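Local coordinates for protein aminoacyl-tRNA synthetase (Cryptosporidium parvum, PDB 5F9Z) that probably attaches proline to its cognate tRNA at the expense of ATP, and binds the inhibitor halofuginone in its class II catalytic core, at residues I18-K22 with I23-A27; A196-E200 with D201-T205; S395-P398 with K399-E403. One frame throughout, in Å; residues are numbered along the deposited sequence.

Interaction 1. Residues I18-K22 with I23-A27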
ATOM      1  N   ILE A  18      10.770 -11.282  17.708  1.00 37.94           N
ATOM      2  CA  ILE A  18      11.585 -10.459  16.824  1.00 34.81           C
ATOM      3  C   ILE A  18      12.810 -10.001  17.602  1.00 35.70           C
ATOM      4  O   ILE A  18      12.686  -9.335  18.638  1.00 36.62           O
ATOM      5  CB  ILE A  18      10.790  -9.267  16.273  1.00 33.07           C
ATOM      6  CG1 ILE A  18       9.488  -9.751  15.632  1.00 32.27           C
ATOM      7  CG2 ILE A  18      11.622  -8.493  15.265  1.00 30.88           C
ATOM      8  CD1 ILE A  18       9.688 -10.775  14.533  1.00 30.61           C
ATOM      9  N   THR A  19      13.993 -10.365  17.109  1.00 33.97           N
ATOM     10  CA  THR A  19      15.239 -10.048  17.793  1.00 34.58           C
ATOM     11  C   THR A  19      15.885  -8.768  17.286  1.00 40.63           C
ATOM     12  O   THR A  19      16.642  -8.132  18.027  1.00 42.61           O
ATOM     13  CB  THR A  19      16.232 -11.204  17.641  1.00 34.70           C
ATOM     14  OG1 THR A  19      16.566 -11.367  16.258  1.00 32.48           O
ATOM     15  CG2 THR A  19      15.626 -12.500  18.163  1.00 35.01           C
ATOM     16  N   ALA A  20      15.604  -8.376  16.047  1.00 37.70           N
ATOM     17  CA  ALA A  20      16.193  -7.182  15.465  1.00 36.78           C
ATOM     18  C   ALA A  20      15.357  -5.955  15.803  1.00 38.31           C
ATOM     19  O   ALA A  20      14.126  -5.977  15.710  1.00 37.66           O
ATOM     20  CB  ALA A  20      16.320  -7.325  13.949  1.00 33.30           C
ATOM     21  N   ASP A  21      16.043  -4.887  16.189  1.00 40.24           N
ATOM     22  CA  ASP A  21      15.385  -3.641  16.548  1.00 40.99           C
ATOM     23  C   ASP A  21      14.895  -2.921  15.296  1.00 39.56           C
ATOM     24  O   ASP A  21      15.606  -2.838  14.291  1.00 32.99           O
ATOM     25  CB  ASP A  21      16.362  -2.770  17.336  1.00 44.24           C
ATOM     26  CG  ASP A  21      15.746  -1.489  17.820  1.00 46.04           C
ATOM     27  OD1 ASP A  21      15.852  -0.477  17.097  1.00 44.60           O
ATOM     28  OD2 ASP A  21      15.173  -1.491  18.932  1.00 49.36           O
ATOM     29  N   LYS A  22      13.666  -2.398  15.358  1.00 33.99           N
ATOM     30  CA  LYS A  22      13.057  -1.801  14.169  1.00 32.20           C
ATOM     31  C   LYS A  22      13.809  -0.555  13.717  1.00 36.86           C
ATOM     32  O   LYS A  22      13.955  -0.313  12.513  1.00 34.20           O
ATOM     33  CB  LYS A  22      11.587  -1.463  14.432  1.00 41.85           C
ATOM     34  CG  LYS A  22      10.901  -0.775  13.254  1.00 39.98           C
ATOM     35  CD  LYS A  22       9.460  -0.393  13.563  1.00 31.48           C
ATOM     36  CE  LYS A  22       8.812   0.280  12.361  1.00 30.21           C
ATOM     37  NZ  LYS A  22       7.387   0.634  12.605  1.00 31.64           N
ATOM     38  N   ILE A  23      14.295   0.248  14.662  1.00 39.74           N
ATOM     39  CA  ILE A  23      14.918   1.517  14.303  1.00 40.98           C
ATOM     40  C   ILE A  23      16.380   1.320  13.917  1.00 40.44           C
ATOM     41  O   ILE A  23      16.834   1.819  12.881  1.00 39.71           O
ATOM     42  CB  ILE A  23      14.763   2.531  15.452  1.00 45.51           C
ATOM     43  CG1 ILE A  23      13.327   3.061  15.499  1.00 40.61           C
ATOM     44  CG2 ILE A  23      15.755   3.673  15.300  1.00 42.50           C
ATOM     45  CD1 ILE A  23      13.123   4.202  16.475  1.00 45.41           C
ATOM     46  N   THR A  24      17.139   0.588  14.734  1.00 38.46           N
ATOM     47  CA  THR A  24      18.573   0.461  14.500  1.00 44.73           C
ATOM     48  C   THR A  24      18.927  -0.639  13.505  1.00 42.06           C
ATOM     49  O   THR A  24      20.003  -0.579  12.899  1.00 43.61           O
ATOM     50  CB  THR A  24      19.308   0.210  15.818  1.00 41.96           C
ATOM     51  OG1 THR A  24      18.801  -0.980  16.432  1.00 41.26           O
ATOM     52  CG2 THR A  24      19.119   1.384  16.767  1.00 46.77           C
ATOM     53  N   SER A  25      18.057  -1.640  13.320  1.00 39.58           N
ATOM     54  CA  SER A  25      18.300  -2.736  12.384  1.00 37.39           C
ATOM     55  C   SER A  25      17.004  -2.989  11.606  1.00 34.75           C
ATOM     56  O   SER A  25      16.353  -4.024  11.740  1.00 34.03           O
ATOM     57  CB  SER A  25      18.781  -3.995  13.109  1.00 38.93           C
ATOM     58  OG  SER A  25      19.190  -4.990  12.188  1.00 39.43           O
ATOM     59  N   PHE A  26      16.635  -2.022  10.762  1.00 35.35           N
ATOM     60  CA  PHE A  26      15.331  -2.054  10.107  1.00 35.57           C
ATOM     61  C   PHE A  26      15.223  -3.200   9.109  1.00 34.62           C
ATOM     62  O   PHE A  26      14.200  -3.894   9.064  1.00 33.24           O
ATOM     63  CB  PHE A  26      15.062  -0.718   9.416  1.00 36.75           C
ATOM     64  CG  PHE A  26      13.712  -0.633   8.766  1.00 35.64           C
ATOM     65  CD1 PHE A  26      12.595  -0.286   9.506  1.00 34.92           C
ATOM     66  CD2 PHE A  26      13.558  -0.898   7.415  1.00 35.91           C
ATOM     67  CE1 PHE A  26      11.350  -0.203   8.913  1.00 34.80           C
ATOM     68  CE2 PHE A  26      12.316  -0.818   6.816  1.00 34.85           C
ATOM     69  CZ  PHE A  26      11.211  -0.471   7.565  1.00 34.43           C
ATOM     70  N   ALA A  27      16.259  -3.405   8.291  1.00 36.29           N
ATOM     71  CA  ALA A  27      16.201  -4.454   7.277  1.00 34.07           C
ATOM     72  C   ALA A  27      16.031  -5.829   7.911  1.00 35.44           C
ATOM     73  O   ALA A  27      15.213  -6.635   7.453  1.00 36.25           O
ATOM     74  CB  ALA A  27      17.456  -4.416   6.406  1.00 33.78           C
TER
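Asp21 and Ser25 join through the main chain just before the helix begins: Ser25 N donates to Asp21 O over 2.9 Å at 141°, folding 21-25 into a tight turn. The carboxylate of Asp21 lies over the same turn. With CG opposite the backbone N (chi1 -177°), it leans along the chain toward the next amides. As modelled, though the place of OD1 is less sure, Asp21 OD1 accepts from Thr24 N at 2.9 Å in a nearly straight bond and, weakly, from Ile23 N at 3.0 Å. A short acidic side chain suits this place, where it can accept from amides two and three residues ahead, an arrangement resembling an Asx turn, whose defining bond to Ile23 N is weak here.

A further polar contact puts Lys22 O at the edge of the Phe26 ring, in its plane, 3.3 Å from Phe26 CD1. Apolar packing is carried by the side chains of Lys22 and Phe26, which run side by side, Lys22 CG 4.1 Å from Phe26 CD1.

Fully extended, Lys22 carries NZ to the carbonyls of Met285 and Gly288, at the end of helix 278-287. Phe26 rests on Glu233 and Ile234, and Lys22 and Ala20 touch helix 26-36 at Trp29 and Gln32, respectively.

Interaction 2. Residues A196-E200 with D201-T205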
ATOM      1  N   ALA A 196      -6.211   6.833  -1.730  1.00 25.33           N
ATOM      2  CA  ALA A 196      -5.946   7.398  -0.411  1.00 24.04           C
ATOM      3  C   ALA A 196      -6.848   6.782   0.650  1.00 24.15           C
ATOM      4  O   ALA A 196      -6.436   6.636   1.806  1.00 27.25           O
ATOM      5  CB  ALA A 196      -6.121   8.916  -0.442  1.00 21.68           C
ATOM      6  N   SER A 197      -8.077   6.415   0.279  1.00 20.51           N
ATOM      7  CA  SER A 197      -8.969   5.760   1.228  1.00 20.34           C
ATOM      8  C   SER A 197      -8.484   4.355   1.562  1.00 21.37           C
ATOM      9  O   SER A 197      -8.588   3.915   2.713  1.00 20.37           O
ATOM     10  CB  SER A 197     -10.392   5.718   0.669  1.00 20.82           C
ATOM     11  OG  SER A 197     -11.254   4.990   1.525  1.00 20.52           O
ATOM     12  N   ILE A 198      -7.953   3.636   0.569  1.00 21.34           N
ATOM     13  CA  ILE A 198      -7.444   2.289   0.814  1.00 22.23           C
ATOM     14  C   ILE A 198      -6.324   2.320   1.847  1.00 23.43           C
ATOM     15  O   ILE A 198      -6.284   1.496   2.769  1.00 25.15           O
ATOM     16  CB  ILE A 198      -6.980   1.645  -0.507  1.00 22.22           C
ATOM     17  CG1 ILE A 198      -8.183   1.280  -1.379  1.00 21.93           C
ATOM     18  CG2 ILE A 198      -6.124   0.415  -0.237  1.00 20.37           C
ATOM     19  CD1 ILE A 198      -9.083   0.226  -0.770  1.00 21.01           C
ATOM     20  N   TYR A 199      -5.407   3.280   1.722  1.00 22.39           N
ATOM     21  CA  TYR A 199      -4.278   3.338   2.644  1.00 22.13           C
ATOM     22  C   TYR A 199      -4.698   3.850   4.019  1.00 23.24           C
ATOM     23  O   TYR A 199      -4.270   3.307   5.043  1.00 24.68           O
ATOM     24  CB  TYR A 199      -3.170   4.214   2.061  1.00 22.15           C
ATOM     25  CG  TYR A 199      -2.243   3.477   1.123  1.00 21.40           C
ATOM     26  CD1 TYR A 199      -2.599   3.246  -0.198  1.00 20.54           C
ATOM     27  CD2 TYR A 199      -1.009   3.013   1.561  1.00 22.43           C
ATOM     28  CE1 TYR A 199      -1.754   2.573  -1.057  1.00 21.61           C
ATOM     29  CE2 TYR A 199      -0.157   2.339   0.709  1.00 23.65           C
ATOM     30  CZ  TYR A 199      -0.535   2.120  -0.599  1.00 23.93           C
ATOM     31  OH  TYR A 199       0.314   1.454  -1.454  1.00 26.49           O
ATOM     32  N   GLU A 200      -5.535   4.887   4.065  1.00 22.55           N
ATOM     33  CA  GLU A 200      -5.854   5.524   5.337  1.00 25.00           C
ATOM     34  C   GLU A 200      -7.040   4.871   6.043  1.00 25.87           C
ATOM     35  O   GLU A 200      -6.984   4.626   7.252  1.00 25.66           O
ATOM     36  CB  GLU A 200      -6.117   7.019   5.125  1.00 26.88           C
ATOM     37  CG  GLU A 200      -4.918   7.777   4.575  1.00 30.27           C
ATOM     38  CD  GLU A 200      -4.924   9.244   4.955  1.00 34.25           C
ATOM     39  OE1 GLU A 200      -4.042   9.987   4.475  1.00 35.86           O
ATOM     40  OE2 GLU A 200      -5.806   9.654   5.737  1.00 36.60           O
ATOM     41  N   ASP A 201      -8.120   4.584   5.314  1.00 25.60           N
ATOM     42  CA  ASP A 201      -9.299   4.013   5.955  1.00 25.94           C
ATOM     43  C   ASP A 201      -9.144   2.516   6.197  1.00 25.20           C
ATOM     44  O   ASP A 201      -9.586   2.003   7.231  1.00 27.39           O
ATOM     45  CB  ASP A 201     -10.547   4.288   5.114  1.00 26.72           C
ATOM     46  CG  ASP A 201     -10.858   5.765   5.000  1.00 30.95           C
ATOM     47  OD1 ASP A 201     -10.662   6.494   5.994  1.00 34.05           O
ATOM     48  OD2 ASP A 201     -11.297   6.199   3.914  1.00 32.75           O
ATOM     49  N   LEU A 202      -8.520   1.801   5.262  1.00 23.30           N
ATOM     50  CA  LEU A 202      -8.395   0.353   5.375  1.00 24.41           C
ATOM     51  C   LEU A 202      -7.076  -0.063   6.020  1.00 23.68           C
ATOM     52  O   LEU A 202      -7.066  -0.875   6.951  1.00 24.99           O
ATOM     53  CB  LEU A 202      -8.537  -0.293   3.993  1.00 24.29           C
ATOM     54  CG  LEU A 202      -8.637  -1.819   3.942  1.00 25.29           C
ATOM     55  CD1 LEU A 202      -9.969  -2.289   4.510  1.00 24.39           C
ATOM     56  CD2 LEU A 202      -8.442  -2.328   2.521  1.00 25.91           C
ATOM     57  N   LEU A 203      -5.959   0.486   5.546  1.00 21.66           N
ATOM     58  CA  LEU A 203      -4.640   0.111   6.035  1.00 21.33           C
ATOM     59  C   LEU A 203      -4.133   1.016   7.152  1.00 23.58           C
ATOM     60  O   LEU A 203      -3.038   0.773   7.672  1.00 26.08           O
ATOM     61  CB  LEU A 203      -3.633   0.111   4.880  1.00 19.79           C
ATOM     62  CG  LEU A 203      -3.996  -0.751   3.670  1.00 18.59           C
ATOM     63  CD1 LEU A 203      -2.932  -0.631   2.593  1.00 19.03           C
ATOM     64  CD2 LEU A 203      -4.189  -2.202   4.077  1.00 17.80           C
ATOM     65  N   ALA A 204      -4.894   2.048   7.524  1.00 21.96           N
ATOM     66  CA  ALA A 204      -4.506   2.984   8.583  1.00 22.82           C
ATOM     67  C   ALA A 204      -3.143   3.615   8.307  1.00 23.62           C
ATOM     68  O   ALA A 204      -2.413   3.984   9.230  1.00 23.83           O
ATOM     69  CB  ALA A 204      -4.518   2.305   9.957  1.00 21.66           C
ATOM     70  N   THR A 205      -2.795   3.750   7.028  1.00 22.95           N
ATOM     71  CA  THR A 205      -1.495   4.263   6.622  1.00 22.90           C
ATOM     72  C   THR A 205      -1.657   5.658   6.040  1.00 26.93           C
ATOM     73  O   THR A 205      -2.378   5.825   5.045  1.00 28.19           O
ATOM     74  CB  THR A 205      -0.845   3.332   5.601  1.00 20.98           C
ATOM     75  OG1 THR A 205      -0.766   2.007   6.145  1.00 20.22           O
ATOM     76  CG2 THR A 205       0.555   3.817   5.255  1.00 21.45           C
TER
HETATM   77  O   HOH W   1      -7.991   3.619   9.380  1.00 24.83           O
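Ser197 and Asp201 meet one helical turn apart, the serine OG donating to Asp201 OD2 at 2.7 Å. The carboxylate receives it on the anti lone pair, away from its other oxygen. Swung opposite its backbone N (chi1 175°), the hydroxyl projects along the helix toward the acid; a small donor and a short acid just span this gap. Ser197 O also accepts Asp201 N at 2.7 Å.

On another side, Leu203 CD1 sits 4.2 Å above one face of the Tyr199 ring, offset toward its rim, and Thr205 CB approaches the ring edge. Ile198 CD1 and Leu202 CD2 pack 4.2 Å apart, branched chains filling a buried flank.

The backbone sets these groups in place. The helix widens to a pi-type turn, in which Leu203 N bonds Ile198 O at 3.0 Å. Ala204, with positive phi, takes the chain out of the helix, and Thr205 N bonds back to Tyr199 O. Thr205 OG1 bonds Leu203 O from above the carbonyl plane, and a water joins Glu200 O to Asp201 O.

Farther out, Tyr199 OH weakly bonds the carbonyl of Ala240, a residue of the AMPPNP pocket, so this helix end backs the nucleotide site. The serine bond probably offsets the cost of a negative charge near a helix C-terminus, while tyrosine and leucines keep the inner side apolar.

Interaction 3. Residues S395-P398 with K399-E403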
ATOM      1  N   SER A 395     -21.114  -5.524  21.980  1.00 35.06           N
ATOM      2  CA  SER A 395     -21.003  -4.080  21.826  1.00 33.17           C
ATOM      3  C   SER A 395     -19.577  -3.566  21.984  1.00 31.78           C
ATOM      4  O   SER A 395     -19.167  -2.660  21.250  1.00 32.39           O
ATOM      5  CB  SER A 395     -21.910  -3.373  22.840  1.00 34.05           C
ATOM      6  OG  SER A 395     -21.650  -1.981  22.869  1.00 33.89           O
ATOM      7  N   LYS A 396     -18.809  -4.122  22.924  1.00 31.13           N
ATOM      8  CA  LYS A 396     -17.506  -3.551  23.255  1.00 31.39           C
ATOM      9  C   LYS A 396     -16.439  -3.908  22.225  1.00 29.19           C
ATOM     10  O   LYS A 396     -15.593  -3.070  21.893  1.00 30.15           O
ATOM     11  CB  LYS A 396     -17.068  -4.016  24.644  1.00 33.16           C
ATOM     12  CG  LYS A 396     -15.867  -3.270  25.200  1.00 35.42           C
ATOM     13  CD  LYS A 396     -16.299  -2.031  25.966  1.00 39.74           C
ATOM     14  CE  LYS A 396     -15.114  -1.134  26.290  1.00 41.27           C
ATOM     15  NZ  LYS A 396     -14.611  -0.426  25.078  1.00 41.52           N
ATOM     16  N   ILE A 397     -16.455  -5.137  21.717  1.00 26.14           N
ATOM     17  CA  ILE A 397     -15.388  -5.622  20.840  1.00 26.65           C
ATOM     18  C   ILE A 397     -15.393  -4.882  19.504  1.00 28.60           C
ATOM     19  O   ILE A 397     -14.317  -4.481  19.038  1.00 28.98           O
ATOM     20  CB  ILE A 397     -15.480  -7.145  20.643  1.00 26.15           C
ATOM     21  CG1 ILE A 397     -15.320  -7.855  21.987  1.00 25.28           C
ATOM     22  CG2 ILE A 397     -14.420  -7.623  19.661  1.00 18.57           C
ATOM     23  CD1 ILE A 397     -14.115  -7.390  22.776  1.00 25.17           C
ATOM     24  N   PRO A 398     -16.540  -4.677  18.841  1.00 28.74           N
ATOM     25  CA  PRO A 398     -16.519  -3.813  17.648  1.00 28.41           C
ATOM     26  C   PRO A 398     -16.022  -2.408  17.938  1.00 29.15           C
ATOM     27  O   PRO A 398     -15.385  -1.795  17.072  1.00 26.34           O
ATOM     28  CB  PRO A 398     -17.983  -3.816  17.187  1.00 28.38           C
ATOM     29  CG  PRO A 398     -18.517  -5.105  17.676  1.00 28.23           C
ATOM     30  CD  PRO A 398     -17.859  -5.319  19.008  1.00 29.19           C
ATOM     31  N   LYS A 399     -16.288  -1.881  19.138  1.00 30.31           N
ATOM     32  CA  LYS A 399     -15.770  -0.564  19.495  1.00 30.09           C
ATOM     33  C   LYS A 399     -14.258  -0.596  19.687  1.00 28.71           C
ATOM     34  O   LYS A 399     -13.556   0.336  19.276  1.00 29.29           O
ATOM     35  CB  LYS A 399     -16.456  -0.050  20.760  1.00 32.61           C
ATOM     36  CG  LYS A 399     -17.911   0.344  20.571  1.00 34.61           C
ATOM     37  CD  LYS A 399     -18.475   0.998  21.824  1.00 37.56           C
ATOM     38  CE  LYS A 399     -18.423   0.054  23.015  1.00 38.10           C
ATOM     39  NZ  LYS A 399     -19.003   0.673  24.240  1.00 39.97           N
ATOM     40  N   LEU A 400     -13.739  -1.658  20.310  1.00 28.00           N
ATOM     41  CA  LEU A 400     -12.299  -1.751  20.534  1.00 25.49           C
ATOM     42  C   LEU A 400     -11.540  -1.854  19.218  1.00 24.97           C
ATOM     43  O   LEU A 400     -10.506  -1.198  19.038  1.00 26.77           O
ATOM     44  CB  LEU A 400     -11.979  -2.945  21.433  1.00 24.11           C
ATOM     45  CG  LEU A 400     -12.265  -2.761  22.924  1.00 25.54           C
ATOM     46  CD1 LEU A 400     -11.886  -4.013  23.701  1.00 24.81           C
ATOM     47  CD2 LEU A 400     -11.524  -1.547  23.462  1.00 23.81           C
ATOM     48  N   LEU A 401     -12.033  -2.673  18.286  1.00 23.73           N
ATOM     49  CA  LEU A 401     -11.406  -2.750  16.970  1.00 22.23           C
ATOM     50  C   LEU A 401     -11.530  -1.424  16.231  1.00 22.75           C
ATOM     51  O   LEU A 401     -10.606  -1.011  15.519  1.00 22.32           O
ATOM     52  CB  LEU A 401     -12.030  -3.886  16.159  1.00 20.97           C
ATOM     53  CG  LEU A 401     -11.875  -5.288  16.757  1.00 21.58           C
ATOM     54  CD1 LEU A 401     -12.555  -6.328  15.880  1.00 21.57           C
ATOM     55  CD2 LEU A 401     -10.406  -5.626  16.955  1.00 19.85           C
ATOM     56  N   GLU A 402     -12.668  -0.745  16.387  1.00 25.85           N
ATOM     57  CA  GLU A 402     -12.823   0.595  15.830  1.00 29.95           C
ATOM     58  C   GLU A 402     -11.812   1.557  16.443  1.00 30.12           C
ATOM     59  O   GLU A 402     -11.157   2.329  15.732  1.00 26.57           O
ATOM     60  CB  GLU A 402     -14.251   1.088  16.066  1.00 37.69           C
ATOM     61  CG  GLU A 402     -14.529   2.494  15.566  1.00 45.56           C
ATOM     62  CD  GLU A 402     -15.090   2.514  14.160  1.00 52.24           C
ATOM     63  OE1 GLU A 402     -15.220   1.428  13.555  1.00 54.34           O
ATOM     64  OE2 GLU A 402     -15.407   3.615  13.661  1.00 55.10           O
ATOM     65  N   GLU A 403     -11.671   1.520  17.771  1.00 31.28           N
ATOM     66  CA  GLU A 403     -10.680   2.357  18.439  1.00 30.88           C
ATOM     67  C   GLU A 403      -9.266   1.954  18.041  1.00 29.31           C
ATOM     68  O   GLU A 403      -8.387   2.810  17.893  1.00 30.20           O
ATOM     69  CB  GLU A 403     -10.859   2.265  19.954  1.00 30.33           C
ATOM     70  CG  GLU A 403      -9.947   3.182  20.748  1.00 29.82           C
ATOM     71  CD  GLU A 403      -9.935   2.852  22.227  1.00 30.10           C
ATOM     72  OE1 GLU A 403      -9.010   3.312  22.930  1.00 29.91           O
ATOM     73  OE2 GLU A 403     -10.844   2.129  22.686  1.00 30.61           O
TER
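Lys396 O takes the amide of Leu400 in a 2.8 Å helical bond, Leu400 N arriving nearly along the C=O axis. The next two bonds of the helix follow in step: Leu401 N donates to Ile397 O over 3.0 Å, almost straight at 174°, and Glu402 N to Pro398 O. Pro398 has no N-H to give to the preceding turn, and the helix is kinked there, yet its carbonyl still accepts from the amide four residues on.

Lys399 is the exposed lysine. It folds back, bent at chi3 (-61°), until its CE is 3.3 Å from Ser395 O, and its chain crosses Lys396 at about a right angle. The two ammonium nitrogens, Lys396 NZ and Lys399 NZ, stay 4.6 Å apart, and Lys396 NZ instead nears Leu400 CD2 at 3.7 Å. Glu403 OE2, 5.1 Å from Lys396 NZ, may ease this positive charge without touching it.

Ile397 and the leucines form the inner face, with Ile397 CD1 4.2 Å from Leu400 CD1. That face lies against the anticodon-binding sheet: Ile397 on Phe363 and Leu401 on Leu361 of strand 361-365, Leu400 on Met386 of strand 385-389. Lys396, at the border of this face and only partly exposed, touches Ile388 of the same strand 385-389.

From the N terminus the three contacts follow in series, none enclosing or crossing another, and each closes only a turn or so of chain. Interaction 1 shapes the entry into helix 26-36; interaction 2 ends helix 181-202 in the catalytic core; interaction 3 lies early in helix 393-417. None touches another directly: nearest atoms are about 10 Å apart between 1 and 2, and about 8 Å between 2 and 3. Helix 278-287 links the first two, since Lys22 reaches Met285 while Leu203 O bonds His287. Helix 393-417 links the last two, packing Leu408 and Leu409 against Ala204 while its start lies on the anticodon-binding sheet.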